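Local coordinates for protein probable LacI-family transcriptional regulator (Corynebacterium glutamicum ATCC 13032, PDB 3BIL) that probably binds cis-regulatory DNA and controls transcription, as other members of the LacI family do, at residues V149-E154 with P162-N167; G192-S197 with V220-Y225; D270-G275 with E331-S336. One frame throughout, in Å; residues are numbered along the deposited sequence.

Contact 1 (V149-E154 with P162-N167)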
# COMPACT_ATOMS: atom_id res chain seq x y z
N VAL A 149 -10.29 -18.28 11.61
CA VAL A 149 -10.97 -18.03 10.35
C VAL A 149 -9.89 -17.79 9.31
O VAL A 149 -8.96 -17.03 9.54
CB VAL A 149 -11.86 -16.76 10.40
CG1 VAL A 149 -12.53 -16.53 9.07
CG2 VAL A 149 -12.93 -16.88 11.49
N LEU A 150 -10.01 -18.46 8.17
CA LEU A 150 -9.09 -18.23 7.07
C LEU A 150 -9.76 -17.32 6.02
O LEU A 150 -10.98 -17.39 5.80
CB LEU A 150 -8.64 -19.55 6.44
CG LEU A 150 -8.03 -20.62 7.35
CD1 LEU A 150 -7.92 -21.92 6.59
CD2 LEU A 150 -6.65 -20.24 7.90
N VAL A 151 -8.95 -16.44 5.42
CA VAL A 151 -9.44 -15.49 4.42
C VAL A 151 -8.60 -15.47 3.17
O VAL A 151 -7.36 -15.63 3.25
CB VAL A 151 -9.49 -14.02 4.94
CG1 VAL A 151 -10.80 -13.73 5.53
CG2 VAL A 151 -8.37 -13.74 5.94
N ASP A 152 -9.26 -15.21 2.04
CA ASP A 152 -8.60 -15.08 0.74
C ASP A 152 -8.01 -16.41 0.18
O ASP A 152 -8.31 -16.76 -0.95
CB ASP A 152 -7.52 -13.98 0.76
CG ASP A 152 -7.19 -13.47 -0.62
OD1 ASP A 152 -6.00 -13.50 -0.97
OD2 ASP A 152 -8.12 -13.05 -1.36
N ARG A 153 -7.21 -17.12 0.97
CA ARG A 153 -6.62 -18.40 0.59
C ARG A 153 -7.21 -19.56 1.37
O ARG A 153 -7.53 -19.42 2.55
CB ARG A 153 -5.12 -18.39 0.79
CG ARG A 153 -4.41 -17.55 -0.18
CD ARG A 153 -2.93 -17.60 0.07
NE ARG A 153 -2.24 -16.54 -0.68
CZ ARG A 153 -1.03 -16.08 -0.40
NH1 ARG A 153 -0.33 -16.59 0.61
NH2 ARG A 153 -0.51 -15.11 -1.14
N GLU A 154 -7.32 -20.70 0.71
CA GLU A 154 -7.97 -21.89 1.24
C GLU A 154 -6.93 -22.98 1.52
O GLU A 154 -5.99 -23.17 0.74
CB GLU A 154 -8.98 -22.44 0.22
CG GLU A 154 -10.44 -22.04 0.42
CD GLU A 154 -11.45 -23.17 0.07
OE1 GLU A 154 -12.68 -22.94 0.15
OE2 GLU A 154 -11.02 -24.29 -0.29
N PRO A 162 -13.62 -22.56 9.19
CA PRO A 162 -14.45 -21.68 8.36
C PRO A 162 -13.56 -20.77 7.52
O PRO A 162 -12.61 -20.18 8.03
CB PRO A 162 -15.27 -20.87 9.38
CG PRO A 162 -15.15 -21.61 10.68
CD PRO A 162 -13.88 -22.40 10.64
N THR A 163 -13.84 -20.69 6.23
CA THR A 163 -13.08 -19.82 5.34
C THR A 163 -14.02 -18.88 4.61
O THR A 163 -15.11 -19.29 4.21
CB THR A 163 -12.29 -20.61 4.27
OG1 THR A 163 -13.20 -21.41 3.51
CG2 THR A 163 -11.22 -21.52 4.88
N ALA A 164 -13.60 -17.63 4.44
CA ALA A 164 -14.29 -16.67 3.60
C ALA A 164 -13.32 -16.25 2.50
O ALA A 164 -12.28 -15.66 2.79
CB ALA A 164 -14.75 -15.45 4.41
N THR A 165 -13.67 -16.57 1.25
CA THR A 165 -12.80 -16.33 0.11
C THR A 165 -13.60 -15.67 -1.00
O THR A 165 -14.82 -15.67 -0.95
CB THR A 165 -12.20 -17.64 -0.45
OG1 THR A 165 -13.24 -18.57 -0.78
CG2 THR A 165 -11.22 -18.26 0.54
N SER A 166 -12.91 -15.09 -1.98
CA SER A 166 -13.59 -14.51 -3.13
C SER A 166 -13.73 -15.55 -4.22
O SER A 166 -12.83 -16.36 -4.42
CB SER A 166 -12.85 -13.29 -3.66
OG SER A 166 -11.73 -13.68 -4.43
N ASN A 167 -14.88 -15.58 -4.90
CA ASN A 167 -15.06 -16.46 -6.05
C ASN A 167 -14.62 -15.77 -7.32
O ASN A 167 -15.27 -14.81 -7.76
CB ASN A 167 -16.49 -16.98 -6.20
CG ASN A 167 -16.71 -17.74 -7.52
OD1 ASN A 167 -15.76 -18.07 -8.25
ND2 ASN A 167 -17.96 -18.02 -7.82
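Leu150 and Thr163 face each other across two adjoining parallel strands, with Val151 and Ala164 forming the next pair on the opposite side of the sheet. The strand axes run 4.8 Å apart and only 9° from parallel. The backbone of one strand is stitched to the other by Leu150 N to Pro162 O, by Ala164 N to Leu150 O (3.0 Å) and by Asp152 N to Ala164 O. The first and last of these pass from 149-154 to 162-167 and the middle one returns, the interleaved pattern of parallel sheet. Thr163 shows how a beta-branched residue fills its place. Its CB lies 3.8 Å from Leu150 O. From there CG2, anti to the carbonyl carbon, turns onto Leu150 and meets CB at 3.6 Å and CD1 at 3.7 Å. The other branch, OG1, set between the backbone N and the carbonyl carbon (chi1 58°), looks instead to Glu154, whose bent chain crosses it at about a right angle; OE1 is 3.7 Å away, too long to count as a hydrogen bond. Thr165 CG2 lies against the Asp152 carbonyl, 3.6 Å from Asp152 O, and also touches Glu154 CG. On the other face Ala164 and Val151 pair only loosely, and Val151 packs on Ala303 and Ile127. Beyond the strand, Arg153 turns away to a salt bridge with Glu106. The backbone bonds thus fix the register of this Rossmann-like sheet, while the Thr163 methyl supplies apolar contact and the charged residues follow the C-terminal end of strand 148-151.

Contact 2 (G192-S197 with V220-Y225)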
# COMPACT_ATOMS: atom_id res chain seq x y z
N GLY A 192 -0.29 -16.12 -10.92
CA GLY A 192 0.34 -15.99 -9.63
C GLY A 192 0.88 -17.32 -9.13
O GLY A 192 0.68 -18.37 -9.77
N PRO A 193 1.57 -17.30 -7.97
CA PRO A 193 2.20 -18.49 -7.39
C PRO A 193 1.26 -19.69 -7.47
O PRO A 193 0.11 -19.60 -7.04
CB PRO A 193 2.43 -18.09 -5.93
CG PRO A 193 1.81 -16.69 -5.75
CD PRO A 193 1.76 -16.11 -7.12
N MET A 194 1.75 -20.79 -8.02
CA MET A 194 0.91 -21.98 -8.17
C MET A 194 0.77 -22.78 -6.88
O MET A 194 0.03 -23.78 -6.82
CB MET A 194 1.37 -22.82 -9.36
CG MET A 194 1.07 -22.12 -10.71
SD MET A 194 -0.71 -21.97 -11.01
CE MET A 194 -1.13 -23.71 -11.03
N ASP A 195 1.47 -22.32 -5.84
CA ASP A 195 1.37 -22.89 -4.49
C ASP A 195 0.27 -22.23 -3.63
O ASP A 195 0.14 -22.52 -2.43
CB ASP A 195 2.73 -22.81 -3.78
CG ASP A 195 3.23 -21.37 -3.63
OD1 ASP A 195 2.41 -20.48 -3.32
OD2 ASP A 195 4.44 -21.13 -3.82
N THR A 196 -0.51 -21.32 -4.23
CA THR A 196 -1.67 -20.71 -3.55
C THR A 196 -2.97 -21.19 -4.18
O THR A 196 -3.03 -21.42 -5.39
CB THR A 196 -1.57 -19.14 -3.47
OG1 THR A 196 -1.27 -18.57 -4.75
CG2 THR A 196 -0.49 -18.74 -2.51
N SER A 197 -4.00 -21.38 -3.37
CA SER A 197 -5.30 -21.75 -3.89
C SER A 197 -5.75 -20.68 -4.88
O SER A 197 -6.34 -20.95 -5.93
CB SER A 197 -6.31 -21.89 -2.74
OG SER A 197 -6.25 -20.77 -1.86
N VAL A 220 0.10 -18.37 -21.24
CA VAL A 220 0.06 -18.35 -19.79
C VAL A 220 1.48 -18.27 -19.26
O VAL A 220 2.32 -19.09 -19.62
CB VAL A 220 -0.47 -19.67 -19.23
CG1 VAL A 220 -0.08 -19.81 -17.76
CG2 VAL A 220 -1.99 -19.79 -19.40
N PHE A 221 1.76 -17.29 -18.40
CA PHE A 221 3.02 -17.27 -17.68
C PHE A 221 2.77 -17.61 -16.21
O PHE A 221 1.87 -17.04 -15.59
CB PHE A 221 3.70 -15.91 -17.81
CG PHE A 221 5.08 -15.86 -17.22
CD1 PHE A 221 6.22 -16.00 -18.04
CD2 PHE A 221 5.26 -15.71 -15.81
CE1 PHE A 221 7.55 -15.96 -17.47
CE2 PHE A 221 6.54 -15.69 -15.24
CZ PHE A 221 7.70 -15.80 -16.08
N LEU A 222 3.55 -18.53 -15.65
CA LEU A 222 3.37 -18.88 -14.23
C LEU A 222 4.30 -18.05 -13.35
O LEU A 222 5.45 -18.40 -13.15
CB LEU A 222 3.57 -20.37 -13.96
CG LEU A 222 2.78 -21.33 -14.85
CD1 LEU A 222 3.18 -22.79 -14.57
CD2 LEU A 222 1.27 -21.14 -14.69
N GLY A 223 3.78 -16.94 -12.83
CA GLY A 223 4.54 -15.99 -12.05
C GLY A 223 4.71 -16.42 -10.61
O GLY A 223 4.72 -17.63 -10.30
N GLY A 224 4.84 -15.44 -9.72
CA GLY A 224 5.24 -15.70 -8.35
C GLY A 224 5.02 -14.55 -7.38
O GLY A 224 3.88 -14.21 -7.06
N TYR A 225 6.11 -13.96 -6.91
CA TYR A 225 5.99 -13.00 -5.80
C TYR A 225 6.49 -11.57 -6.08
O TYR A 225 5.76 -10.61 -5.82
CB TYR A 225 6.59 -13.61 -4.52
CG TYR A 225 5.83 -14.84 -4.02
CD1 TYR A 225 4.71 -14.70 -3.20
CD2 TYR A 225 6.24 -16.14 -4.38
CE1 TYR A 225 3.99 -15.83 -2.74
CE2 TYR A 225 5.53 -17.28 -3.92
CZ TYR A 225 4.41 -17.11 -3.10
OH TYR A 225 3.69 -18.21 -2.64
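Leu222 makes the first touch, its CD2 lying 4.1 Å from Met194 CG; both side chains also rest on Leu203 of helix 197-212. Gly223 follows, its carbonyl O 4.0 Å from Gly192 C: backbone lies on backbone, with no side chain on either residue to hold the two loops apart. Gly224 has phi/psi of -166°/-111°, a conformation that residues bearing a CB rarely adopt, and it carries the chain past Pro193. Tyr225 then brings its ring back over the turn. Pro193 CG sits over one face, 4.0 Å from the ring centroid and displaced toward the rim, a CH-pi contact suited to a rigid pyrrolidine ring. At the tip, OH donates to Asp195 OD1 at 2.7 Å, on the syn lone pair of that oxygen. Carboxylate and ring are nearly coplanar, 26° apart, as they meet tip to tip. Beneath, Thr196 OG1 donates to Pro193 O at 2.9 Å and accepts from Gly199 N, joining the type I turn to the helix N-cap. Phenol, proline and carboxylate therefore hold the two loops together by one CH-pi contact and one short hydrogen bond.

Contact 3 (D270-G275 with E331-S336)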
# COMPACT_ATOMS: atom_id res chain seq x y z
N ASP A 270 -2.07 0.77 -27.49
CA ASP A 270 -1.20 -0.14 -28.23
C ASP A 270 -1.29 -1.57 -27.72
O ASP A 270 -0.85 -2.48 -28.39
CB ASP A 270 0.26 0.31 -28.14
CG ASP A 270 0.50 1.63 -28.83
OD1 ASP A 270 0.15 1.76 -30.04
OD2 ASP A 270 1.06 2.54 -28.16
N VAL A 271 -1.86 -1.76 -26.53
CA VAL A 271 -2.00 -3.08 -25.94
C VAL A 271 -3.17 -2.98 -24.96
O VAL A 271 -3.43 -1.90 -24.43
CB VAL A 271 -0.75 -3.36 -25.13
CG1 VAL A 271 -0.66 -2.34 -23.91
CG2 VAL A 271 -0.72 -4.76 -24.64
N SER A 272 -3.85 -4.10 -24.68
CA SER A 272 -4.92 -4.10 -23.70
C SER A 272 -4.44 -4.64 -22.36
O SER A 272 -3.66 -5.56 -22.33
CB SER A 272 -6.11 -4.97 -24.17
OG SER A 272 -6.65 -4.45 -25.39
N VAL A 273 -4.95 -4.09 -21.24
CA VAL A 273 -4.62 -4.62 -19.92
C VAL A 273 -5.89 -4.95 -19.13
O VAL A 273 -6.85 -4.20 -19.16
CB VAL A 273 -3.70 -3.66 -19.11
CG1 VAL A 273 -3.39 -4.22 -17.70
CG2 VAL A 273 -2.41 -3.48 -19.83
N ILE A 274 -5.87 -6.10 -18.45
CA ILE A 274 -6.80 -6.38 -17.39
C ILE A 274 -6.01 -6.53 -16.10
O ILE A 274 -5.11 -7.37 -16.04
CB ILE A 274 -7.59 -7.69 -17.60
CG1 ILE A 274 -8.24 -7.73 -19.00
CG2 ILE A 274 -8.63 -7.85 -16.48
CD1 ILE A 274 -9.44 -6.81 -19.19
N GLY A 275 -6.36 -5.73 -15.07
CA GLY A 275 -5.62 -5.73 -13.82
C GLY A 275 -6.37 -6.48 -12.77
O GLY A 275 -7.51 -6.81 -12.97
N GLU A 331 -11.10 1.87 -19.18
CA GLU A 331 -10.70 2.12 -20.57
C GLU A 331 -9.41 1.48 -21.14
O GLU A 331 -8.79 2.03 -22.04
CB GLU A 331 -10.71 3.62 -20.85
CG GLU A 331 -12.04 4.14 -21.41
CD GLU A 331 -12.92 4.87 -20.37
OE1 GLU A 331 -14.17 4.68 -20.42
OE2 GLU A 331 -12.35 5.62 -19.53
N SER A 332 -9.02 0.30 -20.64
CA SER A 332 -7.75 -0.32 -21.05
C SER A 332 -7.86 -1.49 -22.07
O SER A 332 -6.91 -2.27 -22.22
CB SER A 332 -6.97 -0.74 -19.82
OG SER A 332 -7.75 -1.51 -18.91
N ILE A 333 -8.99 -1.59 -22.78
CA ILE A 333 -9.21 -2.58 -23.82
C ILE A 333 -9.40 -1.87 -25.15
O ILE A 333 -10.33 -1.08 -25.30
CB ILE A 333 -10.51 -3.38 -23.57
CG1 ILE A 333 -10.59 -3.96 -22.15
CG2 ILE A 333 -10.71 -4.43 -24.66
CD1 ILE A 333 -9.46 -4.84 -21.76
N ILE A 334 -8.53 -2.15 -26.12
CA ILE A 334 -8.69 -1.70 -27.51
C ILE A 334 -9.86 -2.40 -28.19
O ILE A 334 -10.11 -3.57 -27.94
CB ILE A 334 -7.45 -2.02 -28.35
CG1 ILE A 334 -6.21 -1.35 -27.78
CG2 ILE A 334 -7.61 -1.53 -29.77
CD1 ILE A 334 -5.40 -2.24 -26.94
N ASN A 335 -10.57 -1.69 -29.05
CA ASN A 335 -11.41 -2.36 -30.04
C ASN A 335 -10.73 -2.55 -31.42
O ASN A 335 -10.49 -1.57 -32.14
CB ASN A 335 -12.77 -1.70 -30.19
CG ASN A 335 -13.77 -2.65 -30.80
OD1 ASN A 335 -14.60 -2.27 -31.63
ND2 ASN A 335 -13.67 -3.91 -30.41
N SER A 336 -10.46 -3.81 -31.77
CA SER A 336 -9.88 -4.20 -33.07
C SER A 336 -10.89 -4.60 -34.16
O SER A 336 -11.82 -5.38 -33.92
CB SER A 336 -8.86 -5.32 -32.87
OG SER A 336 -7.79 -4.84 -32.09
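Ser332 OG is gripped twice: it donates to Val273 O at 2.8 Å and accepts from Thr290 N of a neighbouring loop. OG is wedged between the backbone N and carbonyl carbon (chi1 51°), and a small hydroxylated residue suits the place because its one oxygen serves both partners. The backbone carbonyl of the same serine takes the other polar group of Val273, whose N donates to Ser332 O at 2.8 Å. The second serine, Ser272, answers from the strand: its OG, anti to its own carbonyl carbon, accepts from Ile334 N at 3.1 Å with an N-H...O angle of 156°. Beside these polar links lies an apolar patch. Ile333 CB starts out away from the strand, yet its CD1 comes back to Ile274 CD1, and both isoleucines also touch Leu179 of helix 169-181. On the opposite face, Val273 packs on Val256 of helix 250-262. Since strand 272-276 already bonds to strand 244-247 through Ser272 and Ile274, the C-terminal tail takes up backbone groups directed to the other edge. Segment 331-336, itself not a strand, thus satisfies the polar backbone of buried Val273, next to the bond of Gly275 with Thr290, and isoleucines seal the tail against a helix.

Overall arrangement
From the N terminus, contact 1 comes first, closing a short loop, with seven residues between its segments, in the lobe that holds the first strands. The chain then crosses to the other lobe, where contact 2 closes a beta-alpha-beta unit around helix 197-212, and contact 3 brings the C-terminal tail back to strand 272-276 over 55 intervening residues. The three follow one another in series, without nesting or crossing. Contacts 1 and 2 meet directly, through Glu154 N and Ser197 OG, whereas contact 3 stands about 31 Å from contact 1 between centres, across the chain's middle. The two-lobed layout is that of periplasmic binding proteins.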